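Local coordinates for protein putative alpha-N-acetylgalactosaminidase (Bacillus halodurans C-125, PDB 3CC1) that probably hydrolyses terminal alpha-linked N-acetylgalactosamine residues from glycoconjugates, as a putative alpha-N-acetylgalactosaminidase of the alpha-galactosidase A family, at residues D242-W247 against G278-R283; D299-M304 against L329-N334; M304-A309 against E335-I340. All coordinates share one frame; numbering follows the deposited sequence.

Contact 1 of 3, residues D242-W247 against G278-R283; sequences DFWDDW and GHIGIR
Ile280 reaches across to Asp245 and Trp244, joining two connecting regions of the alpha-galactosidase A catalytic domain, a TIM barrel: the loop between strand 240-241 and helix 247-262, and the short strand 279-280. The backbones stay well apart, the CA atoms of Asp245 and Ile280 being 9.4 Å from each other, and the gap is spanned by side chains alone. From CB of Ile280, CG1 leaves between the backbone N and the carbonyl carbon (chi1 57°), and the chain then runs extended to CD1, which alone makes the contact. This methyl faces the incoming carboxylate of Asp245, lying over one of its flat sides almost equally far from CG and both oxygens; CD1 is 3.5 Å from OD2 of Asp245. The same CD1 also sits at the edge of the Trp244 indole, near the ring plane, 4.3 Å from CZ3 of Trp244. No hydrogen bond crosses here. The polar groups look elsewhere: Asp245 OD1 forms a salt bridge with Arg292, on the strand paired antiparallel with 279-280, and Trp244 NE1 is bonded to Asp286 OD2. Asp245 is at the centre of an inverse gamma turn, closed by a weak hydrogen bond of 2.8 Å from Asp246 N to Trp244 O.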
loop_
_atom_site.group_PDB
_atom_site.type_symbol
_atom_site.label_atom_id
_atom_site.label_comp_id
_atom_site.label_asym_id
_atom_site.label_seq_id
_atom_site.Cartn_x
_atom_site.Cartn_y
_atom_site.Cartn_z
ATOM N N ASP A 242 -7.239 -9.597 16.664
ATOM C CA ASP A 242 -8.398 -9.095 17.341
ATOM C C ASP A 242 -8.153 -7.668 17.820
ATOM O O ASP A 242 -7.019 -7.269 18.167
ATOM C CB ASP A 242 -8.770 -9.997 18.506
ATOM C CG ASP A 242 -9.414 -11.298 18.032
ATOM O OD1 ASP A 242 -10.446 -11.233 17.301
ATOM O OD2 ASP A 242 -8.877 -12.362 18.378
ATOM N N PHE A 243 -9.248 -6.923 17.845
ATOM C CA PHE A 243 -9.218 -5.562 18.272
ATOM C C PHE A 243 -8.947 -5.480 19.750
ATOM O O PHE A 243 -9.563 -6.177 20.580
ATOM C CB PHE A 243 -10.472 -4.797 17.846
ATOM C CG PHE A 243 -10.354 -3.339 18.095
ATOM C CD1 PHE A 243 -9.515 -2.567 17.314
ATOM C CD2 PHE A 243 -11.012 -2.743 19.156
ATOM C CE1 PHE A 243 -9.369 -1.230 17.559
ATOM C CE2 PHE A 243 -10.860 -1.418 19.405
ATOM C CZ PHE A 243 -10.007 -0.645 18.606
ATOM N N TRP A 244 -7.990 -4.600 20.056
ATOM C CA TRP A 244 -7.570 -4.272 21.411
ATOM C C TRP A 244 -7.190 -2.788 21.543
ATOM O O TRP A 244 -7.173 -2.028 20.561
ATOM C CB TRP A 244 -6.360 -5.148 21.838
ATOM C CG TRP A 244 -6.687 -6.479 22.377
ATOM C CD1 TRP A 244 -6.547 -7.686 21.746
ATOM C CD2 TRP A 244 -7.195 -6.775 23.679
ATOM N NE1 TRP A 244 -6.925 -8.701 22.572
ATOM C CE2 TRP A 244 -7.332 -8.174 23.766
ATOM C CE3 TRP A 244 -7.546 -5.995 24.779
ATOM C CZ2 TRP A 244 -7.811 -8.808 24.904
ATOM C CZ3 TRP A 244 -8.013 -6.617 25.894
ATOM C CH2 TRP A 244 -8.113 -8.031 25.964
ATOM N N ASP A 245 -6.862 -2.406 22.778
ATOM C CA ASP A 245 -6.421 -1.022 23.139
ATOM C C ASP A 245 -4.983 -0.723 22.685
ATOM O O ASP A 245 -4.049 -0.545 23.496
ATOM C CB ASP A 245 -6.608 -0.740 24.649
ATOM C CG ASP A 245 -5.926 -1.758 25.543
ATOM O OD1 ASP A 245 -5.910 -2.978 25.223
ATOM O OD2 ASP A 245 -5.422 -1.341 26.588
ATOM N N ASP A 246 -4.799 -0.737 21.373
ATOM C CA ASP A 246 -3.549 -0.278 20.775
ATOM C C ASP A 246 -3.850 0.559 19.564
ATOM O O ASP A 246 -4.675 0.193 18.730
ATOM C CB ASP A 246 -2.636 -1.435 20.375
ATOM C CG ASP A 246 -1.244 -0.952 19.947
ATOM O OD1 ASP A 246 -1.059 -0.662 18.734
ATOM O OD2 ASP A 246 -0.329 -0.893 20.817
ATOM N N TRP A 247 -3.210 1.713 19.495
ATOM C CA TRP A 247 -3.497 2.647 18.406
ATOM C C TRP A 247 -3.276 2.024 17.037
ATOM O O TRP A 247 -3.985 2.327 16.087
ATOM C CB TRP A 247 -2.672 3.926 18.516
ATOM C CG TRP A 247 -2.845 4.811 17.324
ATOM C CD1 TRP A 247 -1.919 5.101 16.391
ATOM C CD2 TRP A 247 -4.045 5.502 16.934
ATOM N NE1 TRP A 247 -2.451 5.949 15.448
ATOM C CE2 TRP A 247 -3.762 6.192 15.740
ATOM C CE3 TRP A 247 -5.320 5.594 17.468
ATOM C CZ2 TRP A 247 -4.705 6.988 15.085
ATOM C CZ3 TRP A 247 -6.263 6.400 16.803
ATOM C CH2 TRP A 247 -5.948 7.066 15.635
ATOM N N GLY A 278 -12.181 0.991 29.950
ATOM C CA GLY A 278 -12.176 0.796 31.389
ATOM C C GLY A 278 -11.174 -0.249 31.805
ATOM O O GLY A 278 -10.091 -0.308 31.287
ATOM N N HIS A 279 -11.568 -1.057 32.785
ATOM C CA HIS A 279 -10.700 -2.065 33.413
ATOM C C HIS A 279 -10.748 -3.406 32.656
ATOM O O HIS A 279 -11.757 -4.121 32.635
ATOM C CB HIS A 279 -11.086 -2.219 34.889
ATOM C CG HIS A 279 -10.117 -3.037 35.706
ATOM N ND1 HIS A 279 -10.452 -3.545 36.944
ATOM C CD2 HIS A 279 -8.847 -3.442 35.467
ATOM C CE1 HIS A 279 -9.418 -4.211 37.441
ATOM N NE2 HIS A 279 -8.432 -4.175 36.560
ATOM N N ILE A 280 -9.621 -3.715 32.037
ATOM C CA ILE A 280 -9.472 -4.852 31.143
ATOM C C ILE A 280 -8.207 -5.602 31.502
ATOM O O ILE A 280 -7.406 -5.118 32.293
ATOM C CB ILE A 280 -9.444 -4.405 29.627
ATOM C CG1 ILE A 280 -8.323 -3.403 29.354
ATOM C CG2 ILE A 280 -10.788 -3.828 29.203
ATOM C CD1 ILE A 280 -8.288 -2.836 27.904
ATOM N N GLY A 281 -8.043 -6.794 30.928
ATOM C CA GLY A 281 -6.832 -7.571 31.066
ATOM C C GLY A 281 -6.654 -8.229 32.418
ATOM O O GLY A 281 -5.536 -8.556 32.805
ATOM N N ILE A 282 -7.758 -8.426 33.143
ATOM C CA ILE A 282 -7.701 -8.948 34.522
ATOM C C ILE A 282 -7.178 -10.386 34.511
ATOM O O ILE A 282 -6.260 -10.720 35.251
ATOM C CB ILE A 282 -9.050 -8.798 35.255
ATOM C CG1 ILE A 282 -9.432 -7.318 35.310
ATOM C CG2 ILE A 282 -8.996 -9.353 36.695
ATOM C CD1 ILE A 282 -10.811 -7.043 35.836
ATOM N N ARG A 283 -7.743 -11.222 33.640
ATOM C CA ARG A 283 -7.210 -12.549 33.380
ATOM C C ARG A 283 -7.261 -12.701 31.874
ATOM O O ARG A 283 -8.283 -13.007 31.325
ATOM C CB ARG A 283 -8.019 -13.649 34.081
ATOM C CG ARG A 283 -8.030 -13.539 35.625
ATOM C CD ARG A 283 -8.635 -14.750 36.324
ATOM N NE ARG A 283 -9.970 -15.099 35.815
ATOM C CZ ARG A 283 -11.117 -14.601 36.253
ATOM N NH1 ARG A 283 -11.125 -13.696 37.209
ATOM N NH2 ARG A 283 -12.269 -15.026 35.734
#

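Contact 2 of 3, residues D299-M304 against L329-N334; sequences DEQLTM and LSLLTN
This is a small, largely buried helix-to-helix contact on the outside of the barrel domain, where Leu331 of helix 326-332 presses its forked end against Gln301 and Leu302 of helix 298-310. The CA atoms of Leu302 and Leu331 are 7.8 Å apart. The two methyls of Leu331 divide the work. CD2 meets CD2 of Leu302 at 3.5 Å, methyl to methyl, while CD1 lies 3.4 Å from OE1 of Gln301 and also touches its CB. The Gln301 side chain passes Leu331 at about a right angle; its CG is anti to the carbonyl carbon (chi1 -66°) and the chain is stretched beyond it. Both ends of the amide are bonded, NE2 to Phe296 O and OE1 to Trp327 NE1, which fixes the rotation of the group beside the leucine. Further along, Thr333 OG1 donates to Leu329 O at 3.0 Å; Leu332 N reaches the same oxygen from the other face of the carbonyl plane. Helix 298-310 precedes the parallel strand 315-317 and helix 326-332 follows it, so the contact packs the helices before and after the last strand of the parallel sheet against each other, consistent with the helical outer layer of a TIM barrel.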
loop_
_atom_site.group_PDB
_atom_site.type_symbol
_atom_site.label_atom_id
_atom_site.label_comp_id
_atom_site.label_asym_id
_atom_site.label_seq_id
_atom_site.Cartn_x
_atom_site.Cartn_y
_atom_site.Cartn_z
ATOM N N ASP A 299 -8.950 10.858 23.843
ATOM C CA ASP A 299 -9.179 11.205 22.452
ATOM C C ASP A 299 -9.391 9.932 21.589
ATOM O O ASP A 299 -10.266 9.868 20.690
ATOM C CB ASP A 299 -8.043 12.028 21.873
ATOM C CG ASP A 299 -8.083 13.500 22.273
ATOM O OD1 ASP A 299 -9.129 13.950 22.831
ATOM O OD2 ASP A 299 -7.051 14.183 22.011
ATOM N N GLU A 300 -8.540 8.942 21.821
ATOM C CA GLU A 300 -8.629 7.679 21.101
ATOM C C GLU A 300 -9.893 6.919 21.370
ATOM O O GLU A 300 -10.431 6.292 20.479
ATOM C CB GLU A 300 -7.398 6.801 21.416
ATOM C CG GLU A 300 -6.143 7.359 20.765
ATOM C CD GLU A 300 -4.854 6.703 21.297
ATOM O OE1 GLU A 300 -4.901 6.047 22.348
ATOM O OE2 GLU A 300 -3.786 6.891 20.658
ATOM N N GLN A 301 -10.333 6.916 22.626
ATOM C CA GLN A 301 -11.566 6.251 23.026
ATOM C C GLN A 301 -12.778 6.863 22.264
ATOM O O GLN A 301 -13.616 6.141 21.712
ATOM C CB GLN A 301 -11.772 6.359 24.549
ATOM C CG GLN A 301 -10.714 5.592 25.415
ATOM C CD GLN A 301 -10.884 5.828 26.891
ATOM O OE1 GLN A 301 -12.016 5.808 27.402
ATOM N NE2 GLN A 301 -9.762 6.063 27.604
ATOM N N LEU A 302 -12.846 8.190 22.215
ATOM C CA LEU A 302 -13.916 8.880 21.460
ATOM C C LEU A 302 -13.811 8.625 19.963
ATOM O O LEU A 302 -14.799 8.447 19.303
ATOM C CB LEU A 302 -13.887 10.381 21.701
ATOM C CG LEU A 302 -14.227 10.813 23.123
ATOM C CD1 LEU A 302 -13.915 12.283 23.295
ATOM C CD2 LEU A 302 -15.667 10.562 23.472
ATOM N N THR A 303 -12.580 8.565 19.465
ATOM C CA THR A 303 -12.321 8.244 18.067
ATOM C C THR A 303 -12.875 6.867 17.694
ATOM O O THR A 303 -13.571 6.718 16.681
ATOM C CB THR A 303 -10.811 8.407 17.701
ATOM O OG1 THR A 303 -10.513 9.819 17.629
ATOM C CG2 THR A 303 -10.477 7.724 16.379
HETATM N N MSE A 304 -12.628 5.893 18.554
HETATM C CA MSE A 304 -13.159 4.572 18.368
HETATM C C MSE A 304 -14.684 4.579 18.416
HETATM O O MSE A 304 -15.327 4.021 17.555
HETATM C CB MSE A 304 -12.599 3.598 19.429
HETATM C CG MSE A 304 -13.258 2.214 19.333
HETATM SE SE MSE A 304 -12.919 1.241 20.957
HETATM C CE MSE A 304 -13.998 2.338 22.114
ATOM N N LEU A 329 -18.352 5.663 32.099
ATOM C CA LEU A 329 -19.799 5.541 32.117
ATOM C C LEU A 329 -20.429 6.581 31.179
ATOM O O LEU A 329 -21.440 6.319 30.504
ATOM C CB LEU A 329 -20.348 5.692 33.569
ATOM C CG LEU A 329 -21.879 5.621 33.660
ATOM C CD1 LEU A 329 -22.385 4.293 33.094
ATOM C CD2 LEU A 329 -22.391 5.828 35.063
ATOM N N SER A 330 -19.821 7.756 31.119
ATOM C CA SER A 330 -20.346 8.838 30.265
ATOM C C SER A 330 -20.200 8.482 28.782
ATOM O O SER A 330 -21.040 8.859 27.994
ATOM C CB SER A 330 -19.661 10.175 30.579
ATOM O OG SER A 330 -18.368 10.226 29.965
ATOM N N LEU A 331 -19.175 7.687 28.413
ATOM C CA LEU A 331 -19.058 7.187 27.038
ATOM C C LEU A 331 -20.192 6.258 26.634
ATOM O O LEU A 331 -20.431 6.035 25.430
ATOM C CB LEU A 331 -17.746 6.402 26.828
ATOM C CG LEU A 331 -16.388 7.066 26.886
ATOM C CD1 LEU A 331 -15.305 6.047 26.414
ATOM C CD2 LEU A 331 -16.276 8.290 26.081
ATOM N N LEU A 332 -20.872 5.689 27.631
ATOM C CA LEU A 332 -21.887 4.641 27.397
ATOM C C LEU A 332 -23.309 5.149 27.436
ATOM O O LEU A 332 -24.252 4.440 27.063
ATOM C CB LEU A 332 -21.737 3.522 28.428
ATOM C CG LEU A 332 -20.328 2.887 28.533
ATOM C CD1 LEU A 332 -20.330 1.687 29.515
ATOM C CD2 LEU A 332 -19.815 2.503 27.171
ATOM N N THR A 333 -23.470 6.387 27.887
ATOM C CA THR A 333 -24.796 6.925 28.213
ATOM C C THR A 333 -25.085 8.223 27.456
ATOM O O THR A 333 -25.936 8.996 27.839
ATOM C CB THR A 333 -24.909 7.156 29.729
ATOM O OG1 THR A 333 -23.853 8.043 30.148
ATOM C CG2 THR A 333 -24.804 5.794 30.486
ATOM N N ASN A 334 -24.360 8.452 26.376
ATOM C CA ASN A 334 -24.635 9.589 25.510
ATOM C C ASN A 334 -25.654 9.212 24.434
ATOM O O ASN A 334 -25.354 8.479 23.476
ATOM C CB ASN A 334 -23.340 10.107 24.866
ATOM C CG ASN A 334 -23.555 11.408 24.119
ATOM O OD1 ASN A 334 -24.384 11.475 23.232
ATOM N ND2 ASN A 334 -22.803 12.433 24.472
#

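Contact 3 of 3, residues M304-A309 against E335-I340; sequences MMNLWA and EGILSI
Ala309 points its methyl between the branches of Ile337 and Ile340, where helices 304-309 and 335-340 run in roughly the same direction, their axes 38° apart in angle and 9.4 Å apart at closest approach. The small side chain lets the backbones come near: the CA atoms of Ala309 and Ile340 are 5.8 Å apart. Ile337 turns CG2 to the alanine, 4.1 Å from Ala309 CB, which also rests against Ile337 O at 4.0 Å; the other branch runs past Asn306 at a slant and brings CD1 to 4.0 Å from Asn306 OD1. With CG1 of Ile340 beside the backbone N (chi1 -62°), CG2 falls anti to that nitrogen, which brings this methyl to 3.8 Å from Ala309 O. The contact is mainly methyl packing; no hydrogen bond passes between the two segments, though just beyond them Asn341 ND2 makes a weak one to Trp308 O. Asn306 spends its amide on the C-terminal domain, ND2 on Ser424 OG and OD1 on Trp401 NE1. CG of Met304, a selenomethionine, lies over one face of the Trp308 ring, toward its rim. Leu307 and Trp308 pack on helix 247-262. Met426 of strand 424-431 meets Asn306, Ile337 and Ile340; on strand 368-374, Tyr369 touches Ile340 and Phe373 touches Asn306 and Leu307, at a junction between barrel and beta sandwich.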
loop_
_atom_site.group_PDB
_atom_site.type_symbol
_atom_site.label_atom_id
_atom_site.label_comp_id
_atom_site.label_asym_id
_atom_site.label_seq_id
_atom_site.Cartn_x
_atom_site.Cartn_y
_atom_site.Cartn_z
HETATM N N MSE A 304 -12.628 5.893 18.554
HETATM C CA MSE A 304 -13.159 4.572 18.368
HETATM C C MSE A 304 -14.684 4.579 18.416
HETATM O O MSE A 304 -15.327 4.021 17.555
HETATM C CB MSE A 304 -12.599 3.598 19.429
HETATM C CG MSE A 304 -13.258 2.214 19.333
HETATM SE SE MSE A 304 -12.919 1.241 20.957
HETATM C CE MSE A 304 -13.998 2.338 22.114
HETATM N N MSE A 305 -15.253 5.219 19.432
HETATM C CA MSE A 305 -16.696 5.266 19.564
HETATM C C MSE A 305 -17.338 5.913 18.336
HETATM O O MSE A 305 -18.390 5.470 17.860
HETATM C CB MSE A 305 -17.124 6.018 20.827
HETATM C CG MSE A 305 -16.784 5.326 22.134
HETATM SE SE MSE A 305 -17.707 3.622 22.348
HETATM C CE MSE A 305 -19.538 4.256 22.481
ATOM N N ASN A 306 -16.677 6.927 17.784
ATOM C CA ASN A 306 -17.241 7.684 16.659
ATOM C C ASN A 306 -17.350 6.811 15.401
ATOM O O ASN A 306 -18.350 6.828 14.706
ATOM C CB ASN A 306 -16.421 8.954 16.375
ATOM C CG ASN A 306 -16.681 10.068 17.395
ATOM O OD1 ASN A 306 -17.767 10.147 17.993
ATOM N ND2 ASN A 306 -15.698 10.931 17.591
ATOM N N LEU A 307 -16.306 6.058 15.110
ATOM C CA LEU A 307 -16.280 5.201 13.929
ATOM C C LEU A 307 -17.260 4.030 14.076
ATOM O O LEU A 307 -18.016 3.690 13.133
ATOM C CB LEU A 307 -14.835 4.682 13.655
ATOM C CG LEU A 307 -14.745 3.629 12.547
ATOM C CD1 LEU A 307 -15.227 4.249 11.228
ATOM C CD2 LEU A 307 -13.309 2.999 12.391
ATOM N N TRP A 308 -17.244 3.404 15.250
ATOM C CA TRP A 308 -18.132 2.294 15.581
ATOM C C TRP A 308 -19.588 2.751 15.499
ATOM O O TRP A 308 -20.423 2.055 14.979
ATOM C CB TRP A 308 -17.892 1.760 17.004
ATOM C CG TRP A 308 -16.862 0.644 17.212
ATOM C CD1 TRP A 308 -17.072 -0.504 17.907
ATOM C CD2 TRP A 308 -15.477 0.601 16.787
ATOM N NE1 TRP A 308 -15.931 -1.264 17.939
ATOM C CE2 TRP A 308 -14.934 -0.610 17.266
ATOM C CE3 TRP A 308 -14.661 1.444 16.036
ATOM C CZ2 TRP A 308 -13.622 -0.972 17.046
ATOM C CZ3 TRP A 308 -13.326 1.070 15.816
ATOM C CH2 TRP A 308 -12.833 -0.126 16.312
ATOM N N ALA A 309 -19.865 3.935 16.002
ATOM C CA ALA A 309 -21.235 4.508 15.930
ATOM C C ALA A 309 -21.689 4.734 14.491
ATOM O O ALA A 309 -22.725 4.252 14.084
ATOM C CB ALA A 309 -21.317 5.837 16.711
ATOM N N GLU A 335 -26.873 9.679 24.621
ATOM C CA GLU A 335 -27.998 9.210 23.814
ATOM C C GLU A 335 -27.846 9.647 22.365
ATOM O O GLU A 335 -28.256 8.945 21.434
ATOM C CB GLU A 335 -29.348 9.645 24.418
ATOM N N GLY A 336 -27.224 10.794 22.155
ATOM C CA GLY A 336 -26.937 11.258 20.804
ATOM C C GLY A 336 -26.043 10.320 20.012
ATOM O O GLY A 336 -26.340 10.003 18.879
ATOM N N ILE A 337 -24.958 9.872 20.627
ATOM C CA ILE A 337 -24.034 8.907 19.997
ATOM C C ILE A 337 -24.704 7.551 19.749
ATOM O O ILE A 337 -24.544 6.938 18.710
ATOM C CB ILE A 337 -22.743 8.713 20.886
ATOM C CG1 ILE A 337 -21.944 10.029 20.952
ATOM C CG2 ILE A 337 -21.899 7.535 20.441
ATOM C CD1 ILE A 337 -21.456 10.640 19.573
ATOM N N LEU A 338 -25.410 7.057 20.751
ATOM C CA LEU A 338 -26.057 5.767 20.657
ATOM C C LEU A 338 -27.124 5.803 19.594
ATOM O O LEU A 338 -27.363 4.843 18.877
ATOM C CB LEU A 338 -26.675 5.372 21.996
ATOM C CG LEU A 338 -25.698 5.135 23.169
ATOM C CD1 LEU A 338 -26.494 4.790 24.465
ATOM C CD2 LEU A 338 -24.629 4.094 22.778
ATOM N N SER A 339 -27.779 6.945 19.484
ATOM C CA SER A 339 -28.787 7.082 18.467
ATOM C C SER A 339 -28.217 7.027 17.020
ATOM O O SER A 339 -28.862 6.523 16.086
ATOM C CB SER A 339 -29.563 8.352 18.734
ATOM O OG SER A 339 -30.334 8.622 17.601
ATOM N N ILE A 340 -26.989 7.488 16.841
ATOM C CA ILE A 340 -26.312 7.331 15.536
ATOM C C ILE A 340 -26.168 5.833 15.233
ATOM O O ILE A 340 -26.565 5.361 14.158
ATOM C CB ILE A 340 -24.940 8.074 15.473
ATOM C CG1 ILE A 340 -25.172 9.567 15.656
ATOM C CG2 ILE A 340 -24.220 7.797 14.163
ATOM C CD1 ILE A 340 -23.970 10.385 16.010
#

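Overall arrangement
From the N terminus, contact 1 comes first: it closes a span of 30 residues that holds helix 247-262, and is complete before the others begin. Helix 298-310 then serves both remaining contacts, its first half in contact 2 and its second in contact 3, with Met304 shared. The chain returns through strand 315-317 to helix 326-332 and then helix 335-343, so the two loops cross rather than nest, and their centres lie about 8 Å apart. Phe243 joins the groups, packing on Met304 and Trp308. Together they tie barrel loops to the outer helices and, through the helix that contacts 2 and 3 share, to the C-terminal beta sandwich.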